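Long-range contact in serine repeat antigen 5 (Plasmodium falciparum, PDB 6X42), which is a papain-family protein of the malaria parasite that forms a pseudo-zymogen and probably lacks ordinary protease activity: residues P73-Y85 with E127-L139. Sequence-based numbering, arbitrary orientation.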
loop_
_atom_site.group_PDB
_atom_site.type_symbol
_atom_site.label_atom_id
_atom_site.label_comp_id
_atom_site.label_asym_id
_atom_site.label_seq_id
_atom_site.Cartn_x
_atom_site.Cartn_y
_atom_site.Cartn_z
ATOM N N PRO A 73 13.619 3.112 8.870
ATOM C CA PRO A 73 12.151 3.172 8.707
ATOM C C PRO A 73 11.569 4.553 9.011
ATOM O O PRO A 73 10.759 4.741 9.923
ATOM C CB PRO A 73 11.672 2.085 9.683
ATOM C CG PRO A 73 12.709 2.064 10.763
ATOM C CD PRO A 73 14.016 2.372 10.085
ATOM N N THR A 74 11.954 5.535 8.212
ATOM C CA THR A 74 11.533 6.919 8.410
ATOM C C THR A 74 10.253 7.168 7.632
ATOM O O THR A 74 10.185 6.882 6.438
ATOM C CB THR A 74 12.619 7.870 7.900
ATOM O OG1 THR A 74 13.883 7.512 8.454
ATOM C CG2 THR A 74 12.278 9.291 8.275
ATOM N N LYS A 75 9.250 7.709 8.302
ATOM C CA LYS A 75 7.966 7.934 7.656
ATOM C C LYS A 75 7.992 9.144 6.737
ATOM O O LYS A 75 8.529 10.201 7.083
ATOM C CB LYS A 75 6.870 8.135 8.697
ATOM C CG LYS A 75 6.617 6.920 9.541
ATOM C CD LYS A 75 6.244 5.719 8.707
ATOM C CE LYS A 75 5.643 4.610 9.542
ATOM N NZ LYS A 75 4.445 5.055 10.280
ATOM N N ILE A 76 7.324 8.998 5.582
ATOM C CA ILE A 76 7.067 10.097 4.650
ATOM C C ILE A 76 5.908 10.952 5.158
ATOM O O ILE A 76 4.947 10.434 5.721
ATOM C CB ILE A 76 6.746 9.508 3.263
ATOM C CG1 ILE A 76 7.979 8.803 2.685
ATOM C CG2 ILE A 76 6.213 10.571 2.304
ATOM C CD1 ILE A 76 7.709 7.857 1.507
ATOM N N SER A 77 5.977 12.271 4.934
ATOM C CA SER A 77 4.877 13.160 5.301
ATOM C C SER A 77 3.715 12.980 4.331
ATOM O O SER A 77 3.743 13.491 3.209
ATOM C CB SER A 77 5.379 14.602 5.270
ATOM O OG SER A 77 4.305 15.522 5.390
ATOM N N ALA A 78 2.650 12.311 4.773
ATOM C CA ALA A 78 1.445 12.236 3.956
ATOM C C ALA A 78 0.862 13.623 3.724
ATOM O O ALA A 78 0.277 13.895 2.672
ATOM C CB ALA A 78 0.391 11.366 4.633
ATOM N N LEU A 79 0.968 14.502 4.723
ATOM C CA LEU A 79 0.354 15.827 4.614
ATOM C C LEU A 79 1.009 16.665 3.521
ATOM O O LEU A 79 0.328 17.416 2.813
ATOM C CB LEU A 79 0.412 16.531 5.966
ATOM C CG LEU A 79 -0.479 17.767 6.115
ATOM C CD1 LEU A 79 -1.952 17.387 6.007
ATOM C CD2 LEU A 79 -0.195 18.479 7.443
ATOM N N TYR A 80 2.326 16.527 3.341
ATOM C CA TYR A 80 2.987 17.247 2.260
ATOM C C TYR A 80 2.431 16.825 0.908
ATOM O O TYR A 80 2.148 17.665 0.044
ATOM C CB TYR A 80 4.498 17.028 2.315
ATOM C CG TYR A 80 5.259 17.966 1.401
ATOM C CD1 TYR A 80 5.615 19.237 1.811
ATOM C CD2 TYR A 80 5.578 17.589 0.104
ATOM C CE1 TYR A 80 6.292 20.106 0.965
ATOM C CE2 TYR A 80 6.260 18.446 -0.745
ATOM C CZ TYR A 80 6.605 19.706 -0.316
ATOM O OH TYR A 80 7.276 20.576 -1.163
ATOM N N VAL A 81 2.270 15.514 0.708
ATOM C CA VAL A 81 1.737 15.003 -0.547
ATOM C C VAL A 81 0.295 15.444 -0.742
ATOM O O VAL A 81 -0.128 15.741 -1.864
ATOM C CB VAL A 81 1.910 13.476 -0.623
ATOM C CG1 VAL A 81 1.304 12.925 -1.900
ATOM C CG2 VAL A 81 3.387 13.118 -0.483
ATOM N N ALA A 82 -0.493 15.489 0.333
ATOM C CA ALA A 82 -1.873 15.934 0.199
ATOM C C ALA A 82 -1.952 17.379 -0.264
ATOM O O ALA A 82 -2.842 17.742 -1.033
ATOM C CB ALA A 82 -2.584 15.831 1.546
ATOM N N ASN A 83 -1.053 18.225 0.220
ATOM C CA ASN A 83 -1.240 19.663 0.112
ATOM C C ASN A 83 -0.444 20.308 -1.005
ATOM O O ASN A 83 -0.708 21.465 -1.327
ATOM C CB ASN A 83 -0.906 20.326 1.449
ATOM C CG ASN A 83 -1.917 19.966 2.514
ATOM O OD1 ASN A 83 -3.002 19.452 2.203
ATOM N ND2 ASN A 83 -1.596 20.252 3.770
ATOM N N CYS A 84 0.510 19.607 -1.591
ATOM C CA CYS A 84 1.427 20.173 -2.576
ATOM C C CYS A 84 1.123 19.536 -3.928
ATOM O O CYS A 84 1.388 18.346 -4.136
ATOM C CB CYS A 84 2.866 19.924 -2.140
ATOM S SG CYS A 84 3.192 20.656 -0.523
ATOM N N TYR A 85 0.564 20.323 -4.840
ATOM C CA TYR A 85 0.204 19.845 -6.165
ATOM C C TYR A 85 0.131 21.035 -7.116
ATOM O O TYR A 85 -0.086 22.172 -6.695
ATOM C CB TYR A 85 -1.127 19.086 -6.124
ATOM C CG TYR A 85 -2.288 19.885 -5.562
ATOM C CD1 TYR A 85 -3.014 20.746 -6.376
ATOM C CD2 TYR A 85 -2.661 19.770 -4.225
ATOM C CE1 TYR A 85 -4.074 21.474 -5.895
ATOM C CE2 TYR A 85 -3.731 20.494 -3.725
ATOM C CZ TYR A 85 -4.436 21.347 -4.572
ATOM O OH TYR A 85 -5.501 22.093 -4.114
ATOM N N GLU A 127 -4.663 22.515 3.416
ATOM C CA GLU A 127 -4.034 23.800 3.711
ATOM C C GLU A 127 -2.915 24.077 2.699
ATOM O O GLU A 127 -2.528 23.224 1.905
ATOM C CB GLU A 127 -3.535 23.863 5.162
ATOM C CG GLU A 127 -2.213 23.204 5.435
ATOM C CD GLU A 127 -1.657 23.446 6.814
ATOM O OE1 GLU A 127 -2.362 24.010 7.681
ATOM O OE2 GLU A 127 -0.483 23.093 7.017
ATOM N N GLN A 128 -2.402 25.300 2.725
ATOM C CA GLN A 128 -1.374 25.688 1.769
ATOM C C GLN A 128 -0.145 24.793 1.899
ATOM O O GLN A 128 0.263 24.418 2.997
ATOM C CB GLN A 128 -0.987 27.145 2.019
ATOM C CG GLN A 128 0.125 27.645 1.132
ATOM C CD GLN A 128 0.709 28.932 1.636
ATOM O OE1 GLN A 128 -0.000 29.928 1.750
ATOM N NE2 GLN A 128 2.015 28.932 1.926
ATOM N N CYS A 129 0.442 24.451 0.763
ATOM C CA CYS A 129 1.675 23.677 0.743
ATOM C C CYS A 129 2.763 24.433 1.502
ATOM O O CYS A 129 3.010 25.609 1.206
ATOM C CB CYS A 129 2.095 23.478 -0.712
ATOM S SG CYS A 129 3.642 22.579 -0.959
ATOM N N PRO A 130 3.421 23.808 2.478
ATOM C CA PRO A 130 4.426 24.516 3.277
ATOM C C PRO A 130 5.737 24.683 2.530
ATOM O O PRO A 130 6.090 23.895 1.649
ATOM C CB PRO A 130 4.617 23.593 4.489
ATOM C CG PRO A 130 4.409 22.239 3.913
ATOM C CD PRO A 130 3.263 22.417 2.927
ATOM N N LYS A 131 6.460 25.734 2.911
ATOM C CA LYS A 131 7.826 25.914 2.447
ATOM C C LYS A 131 8.703 24.805 3.003
ATOM O O LYS A 131 8.588 24.430 4.174
ATOM C CB LYS A 131 8.384 27.248 2.949
ATOM C CG LYS A 131 9.928 27.242 3.116
ATOM C CD LYS A 131 10.558 28.611 3.263
ATOM C CE LYS A 131 12.074 28.490 3.447
ATOM N NZ LYS A 131 12.694 29.788 3.775
ATOM N N VAL A 132 9.596 24.284 2.171
ATOM C CA VAL A 132 10.554 23.292 2.642
ATOM C C VAL A 132 11.636 24.024 3.421
ATOM O O VAL A 132 12.297 24.917 2.890
ATOM C CB VAL A 132 11.138 22.487 1.476
ATOM C CG1 VAL A 132 12.318 21.638 1.948
ATOM C CG2 VAL A 132 10.048 21.615 0.866
ATOM N N GLU A 133 11.787 23.676 4.694
ATOM C CA GLU A 133 12.761 24.334 5.549
ATOM C C GLU A 133 14.145 23.696 5.388
ATOM O O GLU A 133 14.292 22.543 4.962
ATOM C CB GLU A 133 12.312 24.285 7.016
ATOM C CG GLU A 133 10.899 24.819 7.283
ATOM C CD GLU A 133 10.792 26.342 7.262
ATOM O OE1 GLU A 133 11.829 27.039 7.288
ATOM O OE2 GLU A 133 9.649 26.844 7.225
ATOM N N ASP A 134 15.173 24.469 5.750
ATOM C CA ASP A 134 16.541 24.058 5.459
ATOM C C ASP A 134 16.903 22.743 6.141
ATOM O O ASP A 134 17.698 21.970 5.600
ATOM C CB ASP A 134 17.514 25.163 5.884
ATOM C CG ASP A 134 17.480 26.367 4.955
ATOM O OD1 ASP A 134 18.084 27.403 5.303
ATOM O OD2 ASP A 134 16.851 26.282 3.877
ATOM N N HIS A 135 16.333 22.461 7.316
ATOM C CA HIS A 135 16.692 21.272 8.082
ATOM C C HIS A 135 15.861 20.049 7.722
ATOM O O HIS A 135 16.093 18.972 8.281
ATOM C CB HIS A 135 16.583 21.545 9.588
ATOM C CG HIS A 135 15.174 21.575 10.102
ATOM N ND1 HIS A 135 14.384 22.704 10.043
ATOM C CD2 HIS A 135 14.422 20.622 10.704
ATOM C CE1 HIS A 135 13.203 22.442 10.577
ATOM N NE2 HIS A 135 13.200 21.184 10.984
ATOM N N TRP A 136 14.911 20.178 6.804
ATOM C CA TRP A 136 14.044 19.052 6.483
ATOM C C TRP A 136 14.815 17.958 5.741
ATOM O O TRP A 136 15.713 18.240 4.946
ATOM C CB TRP A 136 12.873 19.550 5.632
ATOM C CG TRP A 136 11.760 20.244 6.400
ATOM C CD1 TRP A 136 11.797 20.716 7.679
ATOM C CD2 TRP A 136 10.441 20.518 5.911
ATOM N NE1 TRP A 136 10.582 21.269 8.018
ATOM C CE2 TRP A 136 9.733 21.169 6.945
ATOM C CE3 TRP A 136 9.788 20.271 4.702
ATOM C CZ2 TRP A 136 8.398 21.559 6.808
ATOM C CZ3 TRP A 136 8.470 20.675 4.562
ATOM C CH2 TRP A 136 7.788 21.306 5.611
ATOM N N MET A 137 14.461 16.697 6.017
ATOM C CA MET A 137 14.989 15.554 5.278
ATOM C C MET A 137 14.253 15.372 3.956
ATOM O O MET A 137 13.037 15.538 3.889
ATOM C CB MET A 137 14.728 14.248 6.033
ATOM C CG MET A 137 15.147 14.166 7.469
ATOM S SD MET A 137 14.730 12.519 8.125
ATOM C CE MET A 137 15.594 11.411 6.995
ATOM N N ASN A 138 14.977 14.963 2.922
ATOM C CA ASN A 138 14.366 14.548 1.655
ATOM C C ASN A 138 14.477 13.031 1.545
ATOM O O ASN A 138 15.547 12.498 1.236
ATOM C CB ASN A 138 15.031 15.212 0.452
ATOM C CG ASN A 138 14.261 14.982 -0.838
ATOM O OD1 ASN A 138 13.241 14.280 -0.857
ATOM N ND2 ASN A 138 14.744 15.574 -1.926
ATOM N N LEU A 139 13.367 12.339 1.761
ATOM C CA LEU A 139 13.365 10.883 1.686
ATOM C C LEU A 139 13.325 10.386 0.253
ATOM O O LEU A 139 13.289 9.172 0.025
ATOM C CB LEU A 139 12.189 10.328 2.492
ATOM C CG LEU A 139 12.262 10.678 3.983
ATOM C CD1 LEU A 139 10.970 10.287 4.678
ATOM C CD2 LEU A 139 13.459 9.998 4.645
HETATM O O HOH W 1 7.102 23.261 -0.813
HETATM O O HOH W 2 -3.197 22.543 -0.631
#
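Y80 OH and P130 O are bridged by one water, 2.7 Å from each, which donates to the carbonyl. A second water bridges two backbone carbonyls, donating to N83 O at 2.8 Å and to E127 O at 2.7 Å, and no direct hydrogen bond links the segments. The covalent tie is the C84–C129 disulfide, SG to SG 2.0 Å, with a chi3 of 97°. C84 SG sits 3.4 Å above the Y80 ring plane, over its centre, and C129 SG follows on the same side, 4.6 Å from the ring centroid and 34° off its normal, an oblique sulfur–aromatic contact. Helix 78-83 belongs to the helical domain of the papain fold, packing on helices 53-68 and 99-109; the disulfide fastens its C-terminal end to the long loop before strand 144-145. With CG anti to the backbone N (chi1 -168°), Y80 reaches the loop: its CD1 touches P130 CG at 3.9 Å and lies at the W136 edge, nearest CZ3, while V132 CG2 meets the hydroxyl end. N83 packs ND2 on E127 CG and CB on E127 O, yet its amide is held elsewhere, OD1 by G126 N and ND2 by Y118 OH, which also bonds E127 OE2. At the far end L139 divides its methyls: CD1 lies 3.4 Å from the carbonyl K75 O and also packs on I76 CG1, CD2 on T74 CG2.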